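Local coordinates for putative exported protein (Bacteroides fragilis NCTC 9343, PDB 3IEE) that is of unknown function, an all-helical putative exported protein, probably a lipoprotein, whose chain matches two uncharacterised domain families, at residues A[42-47]-A[256-261]; A[157-162]-A[174-179]. One frame throughout, in Å; residues are numbered along the deposited sequence. Where two conformers were deposited one is given.

Contact 1 of 2, residues A[42-47]-A[256-261]; sequences KEKDVN and ADYDML. With EDO (1,2-ethanediol), chain C.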
ATOM      1  N   LYS A  42      -5.372  -4.240  -5.882  1.00 17.47           N
ATOM      2  CA  LYS A  42      -4.235  -4.612  -6.727  1.00 18.90           C
ATOM      3  C   LYS A  42      -4.066  -3.475  -7.738  1.00 16.98           C
ATOM      4  O   LYS A  42      -4.746  -3.452  -8.746  1.00 16.93           O
ATOM      5  CB  LYS A  42      -4.490  -5.946  -7.467  1.00 22.21           C
ATOM      6  CG  LYS A  42      -4.607  -7.220  -6.610  1.00 26.61           C
ATOM      7  CD  LYS A  42      -5.063  -8.439  -7.455  1.00 28.62           C
ATOM      8  CE  LYS A  42      -5.415  -9.675  -6.602  1.00 32.47           C
ATOM      9  NZ  LYS A  42      -6.193 -10.701  -7.387  1.00 36.29           N
ATOM     10  N   GLU A  43      -3.150  -2.543  -7.465  1.00 16.18           N
ATOM     11  CA  GLU A  43      -3.170  -1.273  -8.206  1.00 15.10           C
ATOM     12  C   GLU A  43      -2.996  -1.476  -9.721  1.00 16.10           C
ATOM     13  O   GLU A  43      -3.617  -0.795 -10.508  1.00 16.00           O
ATOM     14  CB  GLU A  43      -2.089  -0.330  -7.708  1.00 15.00           C
ATOM     15  CG  GLU A  43      -2.226   0.154  -6.242  1.00 19.44           C
ATOM     16  CD  GLU A  43      -1.913  -0.902  -5.162  1.00 16.74           C
ATOM     17  OE1 GLU A  43      -1.298  -2.001  -5.418  1.00 16.92           O
ATOM     18  OE2 GLU A  43      -2.274  -0.569  -4.020  1.00 20.11           O
ATOM     19  N   LYS A  44      -2.097  -2.377 -10.129  1.00 15.36           N
ATOM     20  CA  LYS A  44      -1.943  -2.614 -11.574  1.00 20.10           C
ATOM     21  C   LYS A  44      -3.201  -3.226 -12.248  1.00 19.14           C
ATOM     22  O   LYS A  44      -3.483  -2.908 -13.422  1.00 18.92           O
ATOM     23  CB  LYS A  44      -0.655  -3.405 -11.869  1.00 22.72           C
ATOM     24  CG  LYS A  44       0.581  -2.457 -11.974  1.00 29.73           C
ATOM     25  CD  LYS A  44       1.908  -3.238 -12.090  1.00 32.73           C
ATOM     26  CE  LYS A  44       2.396  -3.406 -13.494  1.00 39.95           C
ATOM     27  NZ  LYS A  44       3.725  -4.101 -13.447  1.00 39.85           N
ATOM     28  N   ASP A  45      -3.938  -4.081 -11.524  1.00 16.67           N
ATOM     29  CA  ASP A  45      -5.197  -4.656 -12.004  1.00 18.45           C
ATOM     30  C   ASP A  45      -6.254  -3.570 -12.130  1.00 18.08           C
ATOM     31  O   ASP A  45      -6.980  -3.502 -13.137  1.00 18.83           O
ATOM     32  CB  ASP A  45      -5.719  -5.777 -11.113  1.00 18.47           C
ATOM     33  CG  ASP A  45      -4.874  -7.063 -11.208  1.00 20.40           C
ATOM     34  OD1 ASP A  45      -3.882  -7.064 -11.948  1.00 20.69           O
ATOM     35  OD2 ASP A  45      -5.217  -8.064 -10.536  1.00 23.55           O
ATOM     36  N   VAL A  46      -6.334  -2.693 -11.125  1.00 16.52           N
ATOM     37  CA  VAL A  46      -7.263  -1.589 -11.217  1.00 15.31           C
ATOM     38  C   VAL A  46      -6.935  -0.668 -12.409  1.00 16.69           C
ATOM     39  O   VAL A  46      -7.842  -0.284 -13.155  1.00 15.60           O
ATOM     40  CB  VAL A  46      -7.314  -0.802  -9.892  1.00 15.44           C
ATOM     41  CG1 VAL A  46      -8.227   0.447 -10.019  1.00 18.21           C
ATOM     42  CG2 VAL A  46      -7.780  -1.731  -8.727  1.00 15.54           C
ATOM     43  N   ASN A  47      -5.650  -0.329 -12.592  1.00 15.44           N
ATOM     44  CA  ASN A  47      -5.155   0.419 -13.763  1.00 16.77           C
ATOM     45  C   ASN A  47      -5.576  -0.238 -15.101  1.00 16.45           C
ATOM     46  O   ASN A  47      -5.993   0.454 -16.058  1.00 15.45           O
ATOM     47  CB  ASN A  47      -3.621   0.491 -13.756  1.00 18.19           C
ATOM     48  CG  ASN A  47      -3.051   1.417 -12.674  1.00 20.02           C
ATOM     49  OD1 ASN A  47      -3.793   2.150 -12.030  1.00 17.88           O
ATOM     50  ND2 ASN A  47      -1.724   1.380 -12.490  1.00 19.37           N
ATOM     51  N   ALA A 256       7.257   0.698 -16.715  1.00 17.15           N
ATOM     52  CA  ALA A 256       8.716   0.440 -16.621  1.00 17.42           C
ATOM     53  C   ALA A 256       9.281   1.105 -15.345  1.00 16.71           C
ATOM     54  O   ALA A 256      10.156   0.545 -14.664  1.00 17.92           O
ATOM     55  CB  ALA A 256       9.425   0.939 -17.798  1.00 17.96           C
ATOM     56  N   ASP A 257       8.829   2.338 -15.110  1.00 17.87           N
ATOM     57  CA  ASP A 257       9.241   3.079 -13.906  1.00 14.78           C
ATOM     58  C   ASP A 257       8.719   2.388 -12.647  1.00 14.48           C
ATOM     59  O   ASP A 257       9.477   2.209 -11.689  1.00 14.37           O
ATOM     60  CB  ASP A 257       8.791   4.535 -13.998  1.00 17.81           C
ATOM     61  CG  ASP A 257       9.643   5.352 -14.985  1.00 14.93           C
ATOM     62  OD1 ASP A 257      10.806   4.995 -15.241  1.00 20.67           O
ATOM     63  OD2 ASP A 257       9.153   6.364 -15.495  1.00 27.00           O
ATOM     64  N   TYR A 258       7.451   1.966 -12.654  1.00 16.09           N
ATOM     65  CA  TYR A 258       6.896   1.277 -11.507  1.00 15.42           C
ATOM     66  C   TYR A 258       7.656   0.021 -11.170  1.00 18.42           C
ATOM     67  O   TYR A 258       8.001  -0.231 -10.026  1.00 17.96           O
ATOM     68  CB  TYR A 258       5.418   0.945 -11.710  1.00 19.36           C
ATOM     69  CG  TYR A 258       4.814   0.207 -10.513  1.00 18.56           C
ATOM     70  CD1 TYR A 258       4.349   0.898  -9.378  1.00 19.94           C
ATOM     71  CD2 TYR A 258       4.679  -1.169 -10.524  1.00 26.00           C
ATOM     72  CE1 TYR A 258       3.770   0.226  -8.324  1.00 21.56           C
ATOM     73  CE2 TYR A 258       4.104  -1.856  -9.439  1.00 27.81           C
ATOM     74  CZ  TYR A 258       3.650  -1.134  -8.342  1.00 23.93           C
ATOM     75  OH  TYR A 258       3.123  -1.842  -7.261  1.00 26.05           O
ATOM     76  N   ASP A 259       7.932  -0.761 -12.212  1.00 19.16           N
ATOM     77  CA  ASP A 259       8.627  -2.013 -12.058  1.00 18.53           C
ATOM     78  C   ASP A 259      10.096  -1.751 -11.632  1.00 17.39           C
ATOM     79  O   ASP A 259      10.669  -2.525 -10.881  1.00 16.81           O
ATOM     80  CB  ASP A 259       8.563  -2.771 -13.369  1.00 20.32           C
ATOM     81  CG  ASP A 259       7.139  -3.243 -13.704  1.00 20.79           C
ATOM     82  OD1 ASP A 259       6.218  -3.234 -12.815  1.00 22.52           O
ATOM     83  OD2 ASP A 259       6.966  -3.608 -14.882  1.00 20.03           O
HETATM   84  N   MSE A 260      10.700  -0.657 -12.098  0.70 18.14           N
HETATM   85  CA  MSE A 260      12.047  -0.318 -11.640  0.70 15.17           C
HETATM   86  C   MSE A 260      12.019  -0.083 -10.125  0.70 16.86           C
HETATM   87  O   MSE A 260      12.866  -0.598  -9.371  0.70 18.57           O
HETATM   88  CB  MSE A 260      12.580   0.939 -12.317  0.70 14.42           C
HETATM   89  CG  MSE A 260      13.987   1.261 -11.946  0.70 17.07           C
HETATM   90 SE   MSE A 260      14.521   2.917 -12.872  0.53 22.74          SE
HETATM   91  CE  MSE A 260      13.237   4.168 -12.068  0.70 17.39           C
ATOM     92  N   LEU A 261      11.042   0.712  -9.692  1.00 16.91           N
ATOM     93  CA  LEU A 261      10.943   1.056  -8.269  1.00 16.67           C
ATOM     94  C   LEU A 261      10.615  -0.188  -7.415  1.00 15.04           C
ATOM     95  O   LEU A 261      11.199  -0.356  -6.331  1.00 18.44           O
ATOM     96  CB  LEU A 261       9.901   2.142  -8.048  1.00 14.72           C
ATOM     97  CG  LEU A 261      10.256   3.525  -8.618  1.00 14.98           C
ATOM     98  CD1 LEU A 261       9.102   4.517  -8.457  1.00 16.49           C
ATOM     99  CD2 LEU A 261      11.526   4.108  -7.992  1.00 15.30           C
TER
HETATM  100  C1  EDO C 302      -5.225   1.960  -8.508  1.00 30.81           C
HETATM  101  O1  EDO C 302      -4.051   2.600  -9.065  1.00 25.47           O
HETATM  102  C2  EDO C 302      -5.844   2.839  -7.417  1.00 24.15           C
HETATM  103  O2  EDO C 302      -6.983   2.194  -6.815  1.00 36.94           O
HETATM  104  O   HOH W   1       1.391  -0.916  -5.602  1.00 20.99           O
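K44 runs nearly straight through chi2 (173°), laying its CD alongside the ring of Y258, and then bends at chi3 (97°), which swings CE and NZ to D259; Y258 has CG anti to its backbone N (chi1 180°), which lets the ring extend across the gap to K44. This is a helix-helix contact at the surface of an all-alpha fold, joining the first turn of helix 43-56 to helix 255-268 by side chains alone, since the nearest CA atoms, those of K44 and Y258, are 9.7 Å apart. The long K44 and the Y258 ring span that gap, while the short D259 holds its carboxylate close to its own helix, where K44 NZ arrives. K44 offers its CD methylene to the ring obliquely, 3.7 Å from Y258 CE2, and K44 NZ forms a salt bridge to D259 OD1 at 2.7 Å, on the syn lone pair of that oxygen.

The phenol of Y258 makes a second, wetter link, through a water to the carboxylate of E43. The other carboxylate oxygen of E43 is paired with K144, and the side chain of Y258 also touches Y189 of helix 169-189. On helix 43-56, N47 gives its ND2 to the carbonyl of A190 and accepts a bond at OD1 from ethanediol O1 (3.0 Å). The bridging water lies 2.6 Å from Y258 OH and gives a weak bond to E43 OE1 at 2.9 Å.

Contact 2 of 2, residues A[157-162]-A[174-179]; sequences QAELVL and SVRKMS. With EDO (1,2-ethanediol), chain B.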
ATOM      1  N   GLN A 157       4.401   0.584  18.833  1.00 15.78           N
ATOM      2  CA  GLN A 157       4.313   0.189  20.239  1.00 18.62           C
ATOM      3  C   GLN A 157       4.423  -1.320  20.449  1.00 14.47           C
ATOM      4  O   GLN A 157       5.095  -1.781  21.394  1.00 16.26           O
ATOM      5  CB  GLN A 157       3.011   0.729  20.873  1.00 19.60           C
ATOM      6  CG  GLN A 157       3.028   2.261  21.040  1.00 25.39           C
ATOM      7  CD  GLN A 157       4.339   2.785  21.686  1.00 30.34           C
ATOM      8  OE1 GLN A 157       4.764   2.298  22.747  1.00 30.66           O
ATOM      9  NE2 GLN A 157       5.000   3.749  21.018  1.00 30.95           N
ATOM     10  N   ALA A 158       3.793  -2.095  19.560  1.00 13.48           N
ATOM     11  CA  ALA A 158       3.760  -3.565  19.656  1.00 15.37           C
ATOM     12  C   ALA A 158       5.176  -4.128  19.415  1.00 13.11           C
ATOM     13  O   ALA A 158       5.644  -5.054  20.141  1.00 12.05           O
ATOM     14  CB  ALA A 158       2.752  -4.128  18.670  1.00 12.87           C
ATOM     15  N   GLU A 159       5.859  -3.561  18.422  1.00 12.86           N
ATOM     16  CA  GLU A 159       7.282  -3.930  18.179  1.00 13.44           C
ATOM     17  C   GLU A 159       8.186  -3.728  19.370  1.00 14.82           C
ATOM     18  O   GLU A 159       9.055  -4.551  19.667  1.00 14.02           O
ATOM     19  CB  GLU A 159       7.851  -3.223  16.927  1.00 12.98           C
ATOM     20  CG  GLU A 159       7.195  -3.588  15.645  1.00 11.51           C
ATOM     21  CD  GLU A 159       7.564  -2.678  14.472  1.00 16.67           C
ATOM     22  OE1 GLU A 159       8.347  -1.751  14.694  1.00 17.29           O
ATOM     23  OE2 GLU A 159       7.016  -2.882  13.345  1.00 17.56           O
ATOM     24  N   LEU A 160       8.034  -2.610  20.047  1.00 14.36           N
ATOM     25  CA  LEU A 160       8.847  -2.296  21.203  1.00 17.53           C
ATOM     26  C   LEU A 160       8.655  -3.367  22.271  1.00 15.08           C
ATOM     27  O   LEU A 160       9.620  -3.776  22.932  1.00 16.52           O
ATOM     28  CB  LEU A 160       8.466  -0.930  21.758  1.00 18.25           C
ATOM     29  CG  LEU A 160       8.905   0.271  20.944  1.00 22.09           C
ATOM     30  CD1 LEU A 160       8.157   1.489  21.384  1.00 21.56           C
ATOM     31  CD2 LEU A 160      10.384   0.463  21.129  1.00 18.34           C
ATOM     32  N   VAL A 161       7.428  -3.837  22.441  1.00 14.78           N
ATOM     33  CA  VAL A 161       7.175  -4.949  23.389  1.00 15.19           C
ATOM     34  C   VAL A 161       7.853  -6.274  22.970  1.00 14.84           C
ATOM     35  O   VAL A 161       8.528  -6.955  23.786  1.00 14.02           O
ATOM     36  CB  VAL A 161       5.618  -5.144  23.631  1.00 15.56           C
ATOM     37  CG1 VAL A 161       5.294  -6.447  24.415  1.00 13.55           C
ATOM     38  CG2 VAL A 161       5.021  -3.949  24.340  1.00 16.71           C
ATOM     39  N   LEU A 162       7.637  -6.670  21.724  1.00 14.16           N
ATOM     40  CA  LEU A 162       8.124  -7.929  21.249  1.00 15.02           C
ATOM     41  C   LEU A 162       9.647  -7.974  21.102  1.00 15.11           C
ATOM     42  O   LEU A 162      10.230  -9.062  21.130  1.00 18.52           O
ATOM     43  CB  LEU A 162       7.421  -8.299  19.954  1.00 15.42           C
ATOM     44  CG  LEU A 162       5.871  -8.523  20.057  1.00 16.26           C
ATOM     45  CD1 LEU A 162       5.254  -8.844  18.710  1.00 20.63           C
ATOM     46  CD2 LEU A 162       5.577  -9.616  21.062  1.00 16.46           C
ATOM     47  N   SER A 174      13.669  -0.024  12.301  1.00 11.55           N
ATOM     48  CA  SER A 174      13.955   0.841  11.177  1.00 10.77           C
ATOM     49  C   SER A 174      13.681   0.135   9.852  1.00 11.09           C
ATOM     50  O   SER A 174      13.122   0.752   8.952  1.00 12.72           O
ATOM     51  CB  SER A 174      15.414   1.330  11.149  1.00 13.13           C
ATOM     52  OG  SER A 174      16.304   0.264  10.903  1.00 23.46           O
ATOM     53  N   VAL A 175      14.095  -1.117   9.706  1.00 13.25           N
ATOM     54  CA  VAL A 175      13.815  -1.851   8.480  1.00 14.11           C
ATOM     55  C   VAL A 175      12.309  -2.001   8.251  1.00 12.12           C
ATOM     56  O   VAL A 175      11.800  -1.802   7.127  1.00 12.18           O
ATOM     57  CB  VAL A 175      14.474  -3.273   8.488  1.00 13.93           C
ATOM     58  CG1 VAL A 175      14.028  -4.092   7.242  1.00 13.00           C
ATOM     59  CG2 VAL A 175      16.030  -3.179   8.592  1.00 13.31           C
ATOM     60  N   ARG A 176      11.572  -2.366   9.309  1.00 11.95           N
ATOM     61  CA  ARG A 176      10.138  -2.549   9.166  1.00 13.89           C
ATOM     62  C   ARG A 176       9.454  -1.232   8.821  1.00 13.05           C
ATOM     63  O   ARG A 176       8.625  -1.195   7.965  1.00 14.69           O
ATOM     64  CB  ARG A 176       9.540  -3.180  10.429  1.00 12.39           C
ATOM     65  CG  ARG A 176      10.125  -4.546  10.764  1.00 14.14           C
ATOM     66  CD  ARG A 176       9.684  -5.060  12.146  1.00 16.37           C
ATOM     67  NE  ARG A 176       8.216  -5.331  12.221  1.00 15.16           N
ATOM     68  CZ  ARG A 176       7.616  -6.497  11.946  1.00 20.67           C
ATOM     69  NH1 ARG A 176       8.297  -7.531  11.530  1.00 16.81           N
ATOM     70  NH2 ARG A 176       6.298  -6.638  12.089  1.00 21.00           N
ATOM     71  N   LYS A 177       9.901  -0.144   9.421  1.00 14.21           N
ATOM     72  CA  LYS A 177       9.294   1.169   9.201  1.00 13.29           C
ATOM     73  C   LYS A 177       9.557   1.629   7.774  1.00 13.31           C
ATOM     74  O   LYS A 177       8.645   2.019   7.027  1.00 13.66           O
ATOM     75  CB  LYS A 177       9.821   2.197  10.189  1.00 14.01           C
ATOM     76  CG  LYS A 177       9.179   3.556  10.023  1.00 13.55           C
ATOM     77  CD  LYS A 177       7.717   3.528  10.346  1.00 21.01           C
ATOM     78  CE  LYS A 177       7.121   4.948  10.439  1.00 27.47           C
ATOM     79  NZ  LYS A 177       7.453   5.540  11.773  1.00 39.85           N
HETATM   80  N   MSE A 178      10.819   1.585   7.358  1.00 12.81           N
HETATM   81  CA  MSE A 178      11.158   2.034   6.009  1.00 14.22           C
HETATM   82  C   MSE A 178      10.582   1.160   4.905  1.00 13.35           C
HETATM   83  O   MSE A 178      10.208   1.639   3.828  1.00 12.92           O
HETATM   84  CB  MSE A 178      12.651   2.126   5.894  1.00 12.25           C
HETATM   85  CG  MSE A 178      13.144   3.303   6.724  1.00 15.78           C
HETATM   86 SE   MSE A 178      15.054   3.737   6.388  0.75 17.63          SE
HETATM   87  CE  MSE A 178      15.756   2.572   7.607  1.00 18.95           C
ATOM     88  N   SER A 179      10.484  -0.127   5.162  0.50 14.26           N
ATOM     89  CA  SER A 179       9.858  -1.018   4.171  0.50 13.24           C
ATOM     90  C   SER A 179       8.378  -0.621   3.965  0.50 13.13           C
ATOM     91  O   SER A 179       7.861  -0.608   2.836  0.50 12.33           O
ATOM     92  CB  SER A 179       9.989  -2.458   4.635  0.50 13.76           C
ATOM     93  OG  SER A 179      11.350  -2.866   4.622  0.50 12.48           O
TER
HETATM   94  C1  EDO B 301       5.255  -3.391  10.323  1.00 20.67           C
HETATM   95  O1  EDO B 301       5.974  -4.556   9.940  1.00 24.46           O
HETATM   96  C2  EDO B 301       4.290  -3.686  11.473  1.00 17.08           C
HETATM   97  O2  EDO B 301       4.888  -4.215  12.669  1.00 18.38           O
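E159 and R176 meet through one carboxylate oxygen and one guanidinium nitrogen, a salt bridge between helices 123-162 and 169-189, which form a helical hairpin with a short connection. The donor is R176 NE, 2.9 Å from E159 OE2, with an N-H...O angle of 161°. The oxygen lies close to the guanidinium plane, at its edge, where the N-H points. It is itself met from well above the carboxylate plane, 64° out of it, and the two flat groups stand almost perpendicular. The bond is therefore a single-point grip, unlike the paired, coplanar arrangement that arginine and carboxylate can form. The bend of R176 at chi3 (65°) brings NE up to E159 OE2, the glutamate reaching out extended beyond CG.

An ethanediol, probably from the crystallisation liquor, closes a small ring of bonds. Its O2 donates to E159 OE2 at 2.6 Å and accepts from R176 NH2 at 2.9 Å, so OE2 receives two donors and the guanidinium uses two of its nitrogens. Ethanediol O1 sits over one face of the guanidinium, 3.2 Å from R176 CZ. Long, charged residues suit this place at the protein surface, where R176 is exposed: they span the 9.6 Å between the CA atoms of E159 and R176, and their charged ends meet each other and the ethanediol.

Along helix 169-189, S179 OG donates to V175 O at 2.8 Å. That carbonyl also accepts from S179 N, the two donors arriving on opposite faces of its plane, a pattern short serine side chains allow within a helix. S174 OG is satisfied by Q171 O and the hydroxyl of Y230.

Helices surround the pair: A158 and R176 touch I27 of helix 17-40, V175 and S179 pack on F233 of helix 224-247, and M178 touches helix 197-215.

Contact 2 is nested within the loop of chain that contact 1 closes: segment 42-47 comes first, then 157-162 and 174-179, and 256-261 last. The two lie on opposite sides of the chain's centre, with their own centres 27 Å apart and nearest atoms about 10 Å apart. They use four different helices, yet helix 169-189 connects them, carrying R176 in contact 2 and placing Y189 against Y258 at contact 1; helix 123-162 likewise holds E159 and also K144, the partner of E43. Each contact joins the DUF6845 region to the DUF3829-like C-terminal region, one close in sequence and one distant, so polar surface links bridge the two at well-separated points.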